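Local coordinates for RagB/SusD family nutrient uptake outer membrane protein (Bacteroides thetaiotaomicron, PDB 7KV2) that probably binds beta-glucans at the outer membrane of this gut bacterium, as a SusD-family protein of nutrient uptake, at residues 127-132 / 141-146; 61-66 / 290-295; 465-470 / 475-480. All blocks are in the same frame, centred on the assembly; numbering follows the deposited sequence.

Contact 1: residues 127-132 / 141-146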
ATOM      1  N   THR A 127      12.995   9.619  22.571  1.00 39.66           N
ATOM      2  CA  THR A 127      12.948  10.331  23.881  1.00 43.29           C
ATOM      3  C   THR A 127      13.442   9.350  24.949  1.00 42.28           C
ATOM      4  O   THR A 127      14.450   9.648  25.608  1.00 45.50           O
ATOM      5  CB  THR A 127      11.558  10.935  24.151  1.00 45.46           C
ATOM      6  OG1 THR A 127      11.357  11.979  23.195  1.00 44.88           O
ATOM      7  CG2 THR A 127      11.394  11.513  25.541  1.00 45.71           C
ATOM      8  N   TYR A 128      12.843   8.167  25.035  1.00 39.81           N
ATOM      9  CA  TYR A 128      13.266   7.121  25.997  1.00 40.57           C
ATOM     10  C   TYR A 128      14.767   6.832  25.908  1.00 43.58           C
ATOM     11  O   TYR A 128      15.369   6.689  26.982  1.00 44.07           O
ATOM     12  CB  TYR A 128      12.485   5.834  25.792  1.00 42.74           C
ATOM     13  CG  TYR A 128      11.002   6.011  25.931  1.00 39.39           C
ATOM     14  CD1 TYR A 128      10.456   7.097  26.591  1.00 38.71           C
ATOM     15  CD2 TYR A 128      10.147   5.056  25.411  1.00 40.22           C
ATOM     16  CE1 TYR A 128       9.087   7.231  26.730  1.00 37.33           C
ATOM     17  CE2 TYR A 128       8.778   5.171  25.542  1.00 36.71           C
ATOM     18  CZ  TYR A 128       8.248   6.269  26.187  1.00 38.11           C
ATOM     19  OH  TYR A 128       6.900   6.332  26.331  1.00 40.93           O
ATOM     20  N   LEU A 129      15.350   6.739  24.708  1.00 40.30           N
ATOM     21  CA  LEU A 129      16.801   6.447  24.522  1.00 39.61           C
ATOM     22  C   LEU A 129      17.690   7.585  25.080  1.00 41.75           C
ATOM     23  O   LEU A 129      18.854   7.292  25.399  1.00 39.29           O
ATOM     24  CB  LEU A 129      17.104   6.188  23.042  1.00 39.79           C
ATOM     25  CG  LEU A 129      16.707   4.798  22.528  1.00 42.65           C
ATOM     26  CD1 LEU A 129      16.635   4.764  20.999  1.00 43.55           C
ATOM     27  CD2 LEU A 129      17.663   3.724  23.042  1.00 43.48           C
ATOM     28  N   ASP A 130      17.203   8.823  25.210  1.00 44.94           N
ATOM     29  CA  ASP A 130      18.009   9.926  25.818  1.00 49.54           C
ATOM     30  C   ASP A 130      18.109   9.747  27.342  1.00 50.79           C
ATOM     31  O   ASP A 130      18.953  10.399  27.936  1.00 60.81           O
ATOM     32  CB  ASP A 130      17.407  11.306  25.554  1.00 51.36           C
ATOM     33  CG  ASP A 130      17.541  11.812  24.133  1.00 50.87           C
ATOM     34  OD1 ASP A 130      18.563  11.518  23.501  1.00 57.40           O
ATOM     35  OD2 ASP A 130      16.621  12.518  23.680  1.00 56.48           O
ATOM     36  N   TRP A 131      17.242   8.938  27.946  1.00 52.29           N
ATOM     37  CA  TRP A 131      17.134   8.697  29.406  1.00 54.76           C
ATOM     38  C   TRP A 131      17.398   7.215  29.715  1.00 63.29           C
ATOM     39  O   TRP A 131      16.818   6.725  30.690  1.00 67.22           O
ATOM     40  CB  TRP A 131      15.738   9.127  29.878  1.00 52.49           C
ATOM     41  N   ALA A 132      18.210   6.511  28.912  1.00 63.59           N
ATOM     42  CA  ALA A 132      18.364   5.033  28.979  1.00 64.33           C
ATOM     43  C   ALA A 132      19.467   4.631  29.974  1.00 63.92           C
ATOM     44  O   ALA A 132      20.603   5.147  29.855  1.00 58.48           O
ATOM     45  CB  ALA A 132      18.644   4.471  27.606  1.00 66.41           C
ATOM     46  N   ALA A 141      21.534   2.006  18.383  1.00 32.49           N
ATOM     47  CA  ALA A 141      21.603   2.304  16.930  1.00 34.01           C
ATOM     48  C   ALA A 141      20.523   1.487  16.185  1.00 34.92           C
ATOM     49  O   ALA A 141      19.884   2.046  15.280  1.00 31.36           O
ATOM     50  CB  ALA A 141      22.990   2.005  16.421  1.00 33.55           C
ATOM     51  N   TYR A 142      20.329   0.222  16.574  1.00 31.08           N
ATOM     52  CA  TYR A 142      19.325  -0.685  15.966  1.00 32.62           C
ATOM     53  C   TYR A 142      17.916  -0.172  16.287  1.00 33.37           C
ATOM     54  O   TYR A 142      17.092  -0.160  15.367  1.00 29.58           O
ATOM     55  CB  TYR A 142      19.499  -2.132  16.425  1.00 31.46           C
ATOM     56  CG  TYR A 142      18.518  -3.113  15.821  1.00 30.08           C
ATOM     57  CD1 TYR A 142      18.297  -3.181  14.446  1.00 30.25           C
ATOM     58  CD2 TYR A 142      17.809  -3.988  16.628  1.00 30.37           C
ATOM     59  CE1 TYR A 142      17.396  -4.093  13.904  1.00 30.91           C
ATOM     60  CE2 TYR A 142      16.917  -4.914  16.102  1.00 30.17           C
ATOM     61  CZ  TYR A 142      16.709  -4.968  14.731  1.00 31.62           C
ATOM     62  OH  TYR A 142      15.815  -5.885  14.245  1.00 32.05           O
ATOM     63  N   TYR A 143      17.622   0.184  17.535  1.00 32.48           N
ATOM     64  CA  TYR A 143      16.298   0.727  17.941  1.00 30.98           C
ATOM     65  C   TYR A 143      16.023   2.008  17.157  1.00 32.52           C
ATOM     66  O   TYR A 143      14.886   2.232  16.700  1.00 33.86           O
ATOM     67  CB  TYR A 143      16.228   0.980  19.451  1.00 34.60           C
ATOM     68  CG  TYR A 143      16.493  -0.227  20.317  1.00 34.53           C
ATOM     69  CD1 TYR A 143      16.273  -1.517  19.845  1.00 33.83           C
ATOM     70  CD2 TYR A 143      16.960  -0.096  21.619  1.00 34.83           C
ATOM     71  CE1 TYR A 143      16.532  -2.636  20.620  1.00 34.47           C
ATOM     72  CE2 TYR A 143      17.199  -1.207  22.416  1.00 33.62           C
ATOM     73  CZ  TYR A 143      17.017  -2.480  21.908  1.00 34.50           C
ATOM     74  OH  TYR A 143      17.226  -3.604  22.655  1.00 35.04           O
ATOM     75  N   GLU A 144      17.037   2.861  17.067  1.00 30.18           N
ATOM     76  CA  GLU A 144      17.004   4.143  16.337  1.00 30.90           C
ATOM     77  C   GLU A 144      16.744   3.874  14.852  1.00 29.54           C
ATOM     78  O   GLU A 144      15.927   4.584  14.253  1.00 28.11           O
ATOM     79  CB  GLU A 144      18.356   4.858  16.425  1.00 34.64           C
ATOM     80  CG  GLU A 144      18.591   5.576  17.752  1.00 39.53           C
ATOM     81  CD  GLU A 144      19.936   6.305  17.876  1.00 44.33           C
ATOM     82  OE1 GLU A 144      20.848   6.059  17.036  1.00 46.61           O
ATOM     83  OE2 GLU A 144      20.067   7.122  18.808  1.00 45.50           O
ATOM     84  N   ALA A 145      17.469   2.941  14.255  1.00 26.20           N
ATOM     85  CA  ALA A 145      17.291   2.596  12.819  1.00 25.80           C
ATOM     86  C   ALA A 145      15.824   2.207  12.574  1.00 25.10           C
ATOM     87  O   ALA A 145      15.254   2.700  11.601  1.00 26.73           O
ATOM     88  CB  ALA A 145      18.243   1.514  12.404  1.00 25.82           C
ATOM     89  N   GLN A 146      15.214   1.398  13.430  1.00 24.25           N
ATOM     90  CA  GLN A 146      13.814   0.931  13.199  1.00 25.01           C
ATOM     91  C   GLN A 146      12.838   2.101  13.306  1.00 27.24           C
ATOM     92  O   GLN A 146      11.986   2.298  12.383  1.00 24.94           O
ATOM     93  CB  GLN A 146      13.422  -0.171  14.177  1.00 24.77           C
ATOM     94  CG  GLN A 146      14.288  -1.430  14.074  1.00 22.68           C
ATOM     95  CD  GLN A 146      13.915  -2.402  15.165  1.00 25.96           C
ATOM     96  OE1 GLN A 146      12.834  -2.995  15.141  1.00 21.26           O
ATOM     97  NE2 GLN A 146      14.784  -2.544  16.168  1.00 26.38           N
TER
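The ring of Y143 meets L129 at its edge. The methyl CD2 of L129 lies close to the ring plane, 4.1 Å from Y143 CD2, so the leucine does not sit on a face. The phenol oxygen is used elsewhere: Y143 OH is hydrogen-bonded to OD1 of D43. That bond helps to hold the far end of the ring while the leucine packs at its rim. Within helix 137-162, one face of the Y142 ring carries the amide nitrogen NE2 of Q146, 3.2 Å above the plane of the Y142 ring and offset toward its rim. The same NE2 makes a weak hydrogen bond to Y142 O, while OE1 of Q146 is taken by Y54 and R214.

L129 carries the contact from its side with both methyls. With CG opposite the carbonyl carbon (chi1 -78°), the branch points across to the other helix. CD1 then fits between two neighbours of that helix. L129 CD1 lies 3.9 Å from E144 CG and 4.1 Å from Y143 CB. The leucine runs at about a right angle to Y143. E144 touches with CG alone. Its chain is extended beyond CG (chi2 -180°), and the carboxylate goes on past the leucine without contact. E144 OE2 stays 6.6 Å from D130 OD1, so two like charges share this side without touching.

No hydrogen bond crosses between the segments. R140, just before the second segment, reaches back to L129 O at the end of the first helix. A short connection joins helix 110-130 to helix 137-162, which runs back roughly antiparallel. This is a helical hairpin, consistent with the tetratricopeptide-like helical scaffold of SusD proteins.

Contact 2: residues 61-66 / 290-295; sequences DWAFDE and SPLVAG
P291 packs on one face of the W62 indole, over its CD1-NE1 rim. P291 CB is 3.6 Å from W62 CD1 and equally near NE1. The contact is apolar. The same proline CB is 3.2 Å from W62 O, so it touches both ring and backbone of the tryptophan. Beside it, A63 CB meets the methyl CD2 of L292 at 4.0 Å. The indole is brought under the proline by a CG opposite the backbone N (chi1 171°).

No hydrogen bond joins the segments. W62 O and P291 O, both acceptors, lie 3.5 Å apart. R286 probably eases this: its NH2 donates to W62 O, and its NE makes a weak bond to P291 O. R286 also forms a salt bridge with D61 OD2, which further accepts from T297 OG1 and A298 N. Y67 stacks on the W62 ring.

The chain then reverses in a type I' turn from A63 to E66. A63 N bonds to E66 O and E66 N to A63 O, each at 3.0 Å. The bonds pair as in a two-residue beta-hairpin, though no regular strands flank the turn, which here packs against a loop distant in sequence.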
ATOM      1  N   ASP A  61      -6.818   0.316   7.766  1.00 16.99           N
ATOM      2  CA  ASP A  61      -7.938  -0.432   7.149  1.00 18.22           C
ATOM      3  C   ASP A  61      -9.183  -0.419   8.070  1.00 17.30           C
ATOM      4  O   ASP A  61     -10.329  -0.533   7.554  1.00 17.38           O
ATOM      5  CB  ASP A  61      -7.473  -1.846   6.781  1.00 18.29           C
ATOM      6  CG  ASP A  61      -7.062  -2.686   7.978  1.00 21.46           C
ATOM      7  OD1 ASP A  61      -6.226  -2.215   8.804  1.00 20.12           O
ATOM      8  OD2 ASP A  61      -7.525  -3.845   8.031  1.00 23.93           O
ATOM      9  N   TRP A  62      -9.010  -0.241   9.384  1.00 19.59           N
ATOM     10  CA  TRP A  62     -10.152  -0.077  10.321  1.00 20.24           C
ATOM     11  C   TRP A  62      -9.646   0.541  11.624  1.00 21.19           C
ATOM     12  O   TRP A  62      -9.083  -0.187  12.478  1.00 20.89           O
ATOM     13  CB  TRP A  62     -10.889  -1.394  10.544  1.00 22.46           C
ATOM     14  CG  TRP A  62     -11.922  -1.380  11.628  1.00 23.43           C
ATOM     15  CD1 TRP A  62     -11.930  -2.184  12.729  1.00 26.64           C
ATOM     16  CD2 TRP A  62     -13.043  -0.490  11.775  1.00 24.29           C
ATOM     17  NE1 TRP A  62     -12.989  -1.884  13.533  1.00 28.25           N
ATOM     18  CE2 TRP A  62     -13.709  -0.869  12.962  1.00 27.85           C
ATOM     19  CE3 TRP A  62     -13.564   0.567  11.016  1.00 26.45           C
ATOM     20  CZ2 TRP A  62     -14.842  -0.205  13.431  1.00 26.87           C
ATOM     21  CZ3 TRP A  62     -14.685   1.224  11.470  1.00 28.36           C
ATOM     22  CH2 TRP A  62     -15.300   0.854  12.676  1.00 29.69           C
ATOM     23  N   ALA A  63      -9.826   1.859  11.766  1.00 22.41           N
ATOM     24  CA  ALA A  63      -9.320   2.607  12.929  1.00 20.11           C
ATOM     25  C   ALA A  63     -10.045   3.957  13.017  1.00 23.65           C
ATOM     26  O   ALA A  63     -10.396   4.542  11.955  1.00 21.34           O
ATOM     27  CB  ALA A  63      -7.822   2.790  12.793  1.00 20.31           C
ATOM     28  N   PHE A  64     -10.243   4.453  14.242  1.00 24.05           N
ATOM     29  CA  PHE A  64     -10.817   5.815  14.444  1.00 24.07           C
ATOM     30  C   PHE A  64     -12.156   5.899  13.719  1.00 23.32           C
ATOM     31  O   PHE A  64     -12.412   6.937  13.085  1.00 26.69           O
ATOM     32  CB  PHE A  64      -9.828   6.878  13.950  1.00 24.06           C
ATOM     33  CG  PHE A  64      -8.487   6.810  14.639  1.00 28.13           C
ATOM     34  CD1 PHE A  64      -8.354   7.198  15.975  1.00 28.52           C
ATOM     35  CD2 PHE A  64      -7.362   6.325  13.978  1.00 26.34           C
ATOM     36  CE1 PHE A  64      -7.139   7.071  16.637  1.00 29.47           C
ATOM     37  CE2 PHE A  64      -6.137   6.240  14.632  1.00 27.84           C
ATOM     38  CZ  PHE A  64      -6.024   6.616  15.959  1.00 28.42           C
ATOM     39  N   ASP A  65     -12.927   4.804  13.775  1.00 22.98           N
ATOM     40  CA  ASP A  65     -14.291   4.607  13.215  1.00 27.72           C
ATOM     41  C   ASP A  65     -14.336   4.797  11.693  1.00 26.75           C
ATOM     42  O   ASP A  65     -15.432   4.950  11.174  1.00 23.07           O
ATOM     43  CB  ASP A  65     -15.301   5.479  13.961  1.00 33.38           C
ATOM     44  CG  ASP A  65     -15.226   5.134  15.440  1.00 38.00           C
ATOM     45  OD1 ASP A  65     -15.501   3.963  15.772  1.00 45.38           O
ATOM     46  OD2 ASP A  65     -14.772   5.995  16.212  1.00 50.90           O
ATOM     47  N   GLU A  66     -13.210   4.621  10.998  1.00 24.19           N
ATOM     48  CA  GLU A  66     -13.153   4.672   9.526  1.00 20.97           C
ATOM     49  C   GLU A  66     -12.411   3.472   8.926  1.00 18.43           C
ATOM     50  O   GLU A  66     -11.532   2.930   9.569  1.00 19.62           O
ATOM     51  CB  GLU A  66     -12.375   5.896   9.082  1.00 25.12           C
ATOM     52  CG  GLU A  66     -13.155   7.148   9.365  1.00 28.32           C
ATOM     53  CD  GLU A  66     -12.492   8.419   8.916  1.00 26.02           C
ATOM     54  OE1 GLU A  66     -11.871   8.426   7.844  1.00 23.36           O
ATOM     55  OE2 GLU A  66     -12.693   9.423   9.637  1.00 27.34           O
ATOM     56  N   SER A 290     -12.639  -3.025  19.163  1.00 46.41           N
ATOM     57  CA  SER A 290     -11.171  -3.228  19.343  1.00 48.02           C
ATOM     58  C   SER A 290     -10.419  -3.158  18.008  1.00 44.02           C
ATOM     59  O   SER A 290      -9.780  -4.130  17.600  1.00 42.79           O
ATOM     60  CB  SER A 290     -10.904  -4.546  20.040  1.00 52.55           C
ATOM     61  OG  SER A 290     -11.719  -4.680  21.195  1.00 60.94           O
ATOM     62  N   PRO A 291     -10.447  -2.012  17.285  1.00 39.69           N
ATOM     63  CA  PRO A 291      -9.800  -1.930  15.970  1.00 37.25           C
ATOM     64  C   PRO A 291      -8.259  -1.982  15.984  1.00 36.00           C
ATOM     65  O   PRO A 291      -7.662  -2.202  14.943  1.00 32.32           O
ATOM     66  CB  PRO A 291     -10.260  -0.559  15.424  1.00 39.59           C
ATOM     67  CG  PRO A 291     -10.569   0.258  16.680  1.00 42.97           C
ATOM     68  CD  PRO A 291     -11.112  -0.754  17.677  1.00 39.84           C
ATOM     69  N   LEU A 292      -7.614  -1.678  17.116  1.00 32.28           N
ATOM     70  CA  LEU A 292      -6.157  -1.363  17.120  1.00 36.11           C
ATOM     71  C   LEU A 292      -5.322  -2.617  17.433  1.00 34.88           C
ATOM     72  O   LEU A 292      -4.088  -2.569  17.240  1.00 34.76           O
ATOM     73  CB  LEU A 292      -5.915  -0.237  18.130  1.00 37.03           C
ATOM     74  CG  LEU A 292      -6.782   1.003  17.912  1.00 36.88           C
ATOM     75  CD1 LEU A 292      -6.272   2.159  18.765  1.00 38.37           C
ATOM     76  CD2 LEU A 292      -6.789   1.380  16.440  1.00 36.02           C
ATOM     77  N   VAL A 293      -5.968  -3.671  17.919  1.00 36.74           N
ATOM     78  CA  VAL A 293      -5.292  -4.922  18.363  1.00 40.44           C
ATOM     79  C   VAL A 293      -4.615  -5.527  17.125  1.00 42.09           C
ATOM     80  O   VAL A 293      -5.163  -5.368  15.977  1.00 41.04           O
ATOM     81  CB  VAL A 293      -6.269  -5.899  19.058  1.00 43.61           C
ATOM     82  CG1 VAL A 293      -6.989  -5.262  20.252  1.00 45.78           C
ATOM     83  CG2 VAL A 293      -7.275  -6.504  18.095  1.00 44.10           C
ATOM     84  N   ALA A 294      -3.466  -6.170  17.337  1.00 37.51           N
ATOM     85  CA  ALA A 294      -2.748  -6.985  16.333  1.00 36.38           C
ATOM     86  C   ALA A 294      -3.590  -8.244  16.047  1.00 36.60           C
ATOM     87  O   ALA A 294      -3.494  -9.247  16.805  1.00 35.80           O
ATOM     88  CB  ALA A 294      -1.350  -7.294  16.807  1.00 35.14           C
ATOM     89  N   GLY A 295      -4.450  -8.143  15.028  1.00 29.39           N
ATOM     90  CA  GLY A 295      -5.367  -9.205  14.585  1.00 28.49           C
ATOM     91  C   GLY A 295      -5.305  -9.314  13.079  1.00 28.09           C
ATOM     92  O   GLY A 295      -4.153  -9.190  12.519  1.00 25.95           O
TER

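Contact 3: residues 465-470 / 475-480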
ATOM      1  N   TRP A 465       0.217   7.277  -7.726  1.00 20.06           N
ATOM      2  CA  TRP A 465       1.522   7.972  -7.532  1.00 20.52           C
ATOM      3  C   TRP A 465       2.353   7.897  -8.818  1.00 21.40           C
ATOM      4  O   TRP A 465       3.013   8.917  -9.154  1.00 20.83           O
ATOM      5  CB  TRP A 465       2.263   7.456  -6.297  1.00 21.27           C
ATOM      6  CG  TRP A 465       1.361   7.356  -5.108  1.00 22.00           C
ATOM      7  CD1 TRP A 465       1.028   6.199  -4.452  1.00 22.46           C
ATOM      8  CD2 TRP A 465       0.519   8.379  -4.565  1.00 21.61           C
ATOM      9  NE1 TRP A 465       0.084   6.445  -3.499  1.00 23.08           N
ATOM     10  CE2 TRP A 465      -0.213   7.783  -3.512  1.00 21.29           C
ATOM     11  CE3 TRP A 465       0.395   9.765  -4.775  1.00 22.47           C
ATOM     12  CZ2 TRP A 465      -1.101   8.510  -2.732  1.00 20.73           C
ATOM     13  CZ3 TRP A 465      -0.490  10.478  -4.005  1.00 21.47           C
ATOM     14  CH2 TRP A 465      -1.227   9.857  -3.004  1.00 25.15           C
ATOM     15  N   ASP A 466       2.360   6.762  -9.531  1.00 19.02           N
ATOM     16  CA  ASP A 466       3.117   6.630 -10.805  1.00 22.36           C
ATOM     17  C   ASP A 466       2.571   7.639 -11.852  1.00 22.21           C
ATOM     18  O   ASP A 466       3.383   8.278 -12.557  1.00 22.53           O
ATOM     19  CB  ASP A 466       3.138   5.180 -11.314  1.00 21.53           C
ATOM     20  CG  ASP A 466       3.957   4.235 -10.440  1.00 25.43           C
ATOM     21  OD1 ASP A 466       4.858   4.726  -9.694  1.00 23.07           O
ATOM     22  OD2 ASP A 466       3.665   3.010 -10.478  1.00 25.47           O
ATOM     23  N   LEU A 467       1.252   7.767 -11.978  1.00 20.97           N
ATOM     24  CA  LEU A 467       0.630   8.711 -12.944  1.00 23.10           C
ATOM     25  C   LEU A 467       1.058  10.135 -12.611  1.00 22.60           C
ATOM     26  O   LEU A 467       1.436  10.883 -13.550  1.00 23.34           O
ATOM     27  CB  LEU A 467      -0.897   8.611 -12.896  1.00 20.72           C
ATOM     28  CG  LEU A 467      -1.447   7.380 -13.601  1.00 20.16           C
ATOM     29  CD1 LEU A 467      -2.911   7.197 -13.303  1.00 20.37           C
ATOM     30  CD2 LEU A 467      -1.132   7.404 -15.105  1.00 21.03           C
ATOM     31  N   ILE A 468       1.012  10.494 -11.340  1.00 24.64           N
ATOM     32  CA  ILE A 468       1.274  11.901 -10.936  1.00 23.45           C
ATOM     33  C   ILE A 468       2.763  12.169 -11.217  1.00 29.42           C
ATOM     34  O   ILE A 468       3.035  13.174 -11.873  1.00 25.52           O
ATOM     35  CB  ILE A 468       0.880  12.189  -9.484  1.00 25.19           C
ATOM     36  CG1 ILE A 468      -0.637  12.156  -9.299  1.00 24.45           C
ATOM     37  CG2 ILE A 468       1.478  13.520  -9.045  1.00 26.72           C
ATOM     38  CD1 ILE A 468      -1.098  12.270  -7.875  1.00 24.36           C
ATOM     39  N   ARG A 469       3.687  11.312 -10.744  1.00 26.53           N
ATOM     40  CA  ARG A 469       5.148  11.611 -10.752  1.00 26.62           C
ATOM     41  C   ARG A 469       5.702  11.618 -12.177  1.00 29.43           C
ATOM     42  O   ARG A 469       6.772  12.255 -12.379  1.00 30.15           O
ATOM     43  CB  ARG A 469       5.946  10.638  -9.888  1.00 24.37           C
ATOM     44  CG  ARG A 469       6.092   9.237 -10.467  1.00 22.39           C
ATOM     45  CD  ARG A 469       6.659   8.281  -9.428  1.00 24.75           C
ATOM     46  NE  ARG A 469       6.725   6.932  -9.959  1.00 23.65           N
ATOM     47  CZ  ARG A 469       7.583   6.516 -10.910  1.00 25.41           C
ATOM     48  NH1 ARG A 469       8.502   7.324 -11.397  1.00 24.64           N
ATOM     49  NH2 ARG A 469       7.552   5.271 -11.350  1.00 24.61           N
ATOM     50  N   THR A 470       5.050  10.923 -13.120  1.00 28.59           N
ATOM     51  CA  THR A 470       5.510  10.816 -14.536  1.00 26.54           C
ATOM     52  C   THR A 470       4.814  11.851 -15.424  1.00 27.93           C
ATOM     53  O   THR A 470       5.086  11.851 -16.623  1.00 28.37           O
ATOM     54  CB  THR A 470       5.264   9.403 -15.091  1.00 27.93           C
ATOM     55  OG1 THR A 470       3.857   9.147 -15.074  1.00 25.06           O
ATOM     56  CG2 THR A 470       6.019   8.367 -14.313  1.00 25.51           C
ATOM     57  N   SER A 475      -3.605  13.533 -18.441  1.00 25.82           N
ATOM     58  CA  SER A 475      -4.113  12.957 -19.707  1.00 28.64           C
ATOM     59  C   SER A 475      -4.827  11.608 -19.484  1.00 29.34           C
ATOM     60  O   SER A 475      -5.689  11.258 -20.315  1.00 25.19           O
ATOM     61  CB  SER A 475      -3.011  12.901 -20.713  1.00 33.37           C
ATOM     62  OG  SER A 475      -1.977  12.069 -20.256  1.00 39.22           O
ATOM     63  N   VAL A 476      -4.528  10.865 -18.402  1.00 27.07           N
ATOM     64  CA  VAL A 476      -5.114   9.508 -18.198  1.00 24.55           C
ATOM     65  C   VAL A 476      -6.406   9.605 -17.388  1.00 23.44           C
ATOM     66  O   VAL A 476      -7.399   8.933 -17.762  1.00 23.53           O
ATOM     67  CB  VAL A 476      -4.084   8.575 -17.545  1.00 26.73           C
ATOM     68  CG1 VAL A 476      -4.697   7.247 -17.133  1.00 25.79           C
ATOM     69  CG2 VAL A 476      -2.903   8.363 -18.476  1.00 25.30           C
ATOM     70  N   LEU A 477      -6.435  10.428 -16.354  1.00 22.07           N
ATOM     71  CA  LEU A 477      -7.560  10.461 -15.384  1.00 22.65           C
ATOM     72  C   LEU A 477      -8.596  11.512 -15.816  1.00 25.18           C
ATOM     73  O   LEU A 477      -8.755  12.543 -15.116  1.00 25.36           O
ATOM     74  CB  LEU A 477      -6.983  10.710 -13.989  1.00 22.33           C
ATOM     75  CG  LEU A 477      -5.884   9.727 -13.546  1.00 21.24           C
ATOM     76  CD1 LEU A 477      -5.334  10.119 -12.169  1.00 21.38           C
ATOM     77  CD2 LEU A 477      -6.425   8.299 -13.491  1.00 21.15           C
ATOM     78  N   VAL A 478      -9.381  11.157 -16.839  1.00 27.88           N
ATOM     79  CA  VAL A 478     -10.389  12.029 -17.514  1.00 30.01           C
ATOM     80  C   VAL A 478     -11.765  11.393 -17.363  1.00 29.69           C
ATOM     81  O   VAL A 478     -11.871  10.223 -16.963  1.00 25.99           O
ATOM     82  CB  VAL A 478     -10.018  12.256 -18.998  1.00 28.21           C
ATOM     83  CG1 VAL A 478      -8.686  12.956 -19.121  1.00 26.75           C
ATOM     84  CG2 VAL A 478     -10.021  10.973 -19.820  1.00 28.99           C
ATOM     85  N   PRO A 479     -12.864  12.137 -17.657  1.00 28.54           N
ATOM     86  CA  PRO A 479     -14.209  11.585 -17.522  1.00 27.08           C
ATOM     87  C   PRO A 479     -14.365  10.290 -18.328  1.00 24.80           C
ATOM     88  O   PRO A 479     -13.825  10.177 -19.435  1.00 23.69           O
ATOM     89  CB  PRO A 479     -15.112  12.740 -17.984  1.00 27.56           C
ATOM     90  CG  PRO A 479     -14.286  13.967 -17.622  1.00 27.17           C
ATOM     91  CD  PRO A 479     -12.885  13.575 -18.028  1.00 28.67           C
ATOM     92  N   ASP A 480     -15.079   9.319 -17.751  1.00 23.49           N
ATOM     93  CA  ASP A 480     -15.316   8.010 -18.393  1.00 22.67           C
ATOM     94  C   ASP A 480     -16.696   7.998 -19.057  1.00 22.08           C
ATOM     95  O   ASP A 480     -17.542   8.874 -18.777  1.00 22.92           O
ATOM     96  CB  ASP A 480     -15.155   6.841 -17.405  1.00 23.36           C
ATOM     97  CG  ASP A 480     -16.046   7.003 -16.196  1.00 21.02           C
ATOM     98  OD1 ASP A 480     -17.280   6.929 -16.364  1.00 20.39           O
ATOM     99  OD2 ASP A 480     -15.497   7.225 -15.077  1.00 19.90           O
TER
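L467 and L477 both place CG opposite their own carbonyl carbon, with chi1 at -76° and -54°. Both then run on extended through chi2. Their branches reach toward each other tip to tip, and L467 CD1 comes to 3.7 Å from L477 CD2. V476 has CG1 opposite its backbone N (chi1 172°), which presents CB and both methyls to L467 CD2. V476 CG2 is marginally the nearest, 3.9 Å from L467 CD2. The two side chains cross at about a right angle. L467 thus divides its methyls: CD1 goes to the leucine and CD2 to the valine. The contact is wholly apolar.

The second segment bends here. L477 is the first residue to leave the helix and the centre of an inverse gamma turn. V478 N makes a weak bond of 3.1 Å to V476 O across it.

Away from L467, R469 grips D466 in a side-on salt bridge, two nitrogens on one oxygen. R469 NE meets D466 OD1 on its anti side at 2.9 Å, and R469 NH2 reaches D466 OD1 at 3.2 Å. Both lie on one face of the carboxylate, and NH2 comes from well above its plane. OD2 of D466 pairs with R453, and NH1 of R469 with E414, so each charge has a second partner. T470 OG1 donates to D466 O at 2.7 Å. T470 N reaches that carbonyl from the opposite face.

Helix 463-469 is followed, after three residues, by the short helix 473-476, and L467 fills the corner between them. V476 also touches R463, and L477 touches Y464. Helix 446-456 packs on R469 and T470, helix 217-231 packs on I468 and R469, and the backbone of L477 bonds to that of W489.

Contact 2 opens first and closes over 223 intervening residues. Contact 1 is nested inside that span, and contact 3 follows near the C-terminal end. The centres of contacts 1 and 2 are about 27 Å apart, those of 2 and 3 about 31 Å, and those of 1 and 3 about 41 Å. None touches another. Contact 3 lies across the centre of the chain from both others. Contacts 1 and 3 are local turns between successive helices, in the N-terminal and C-terminal parts of the chain. Contact 2 ties loops of these two parts together, so the fold is held at both short and long range. F64 and A63 of contact 2 also touch helix 110-130, whose far end belongs to contact 1.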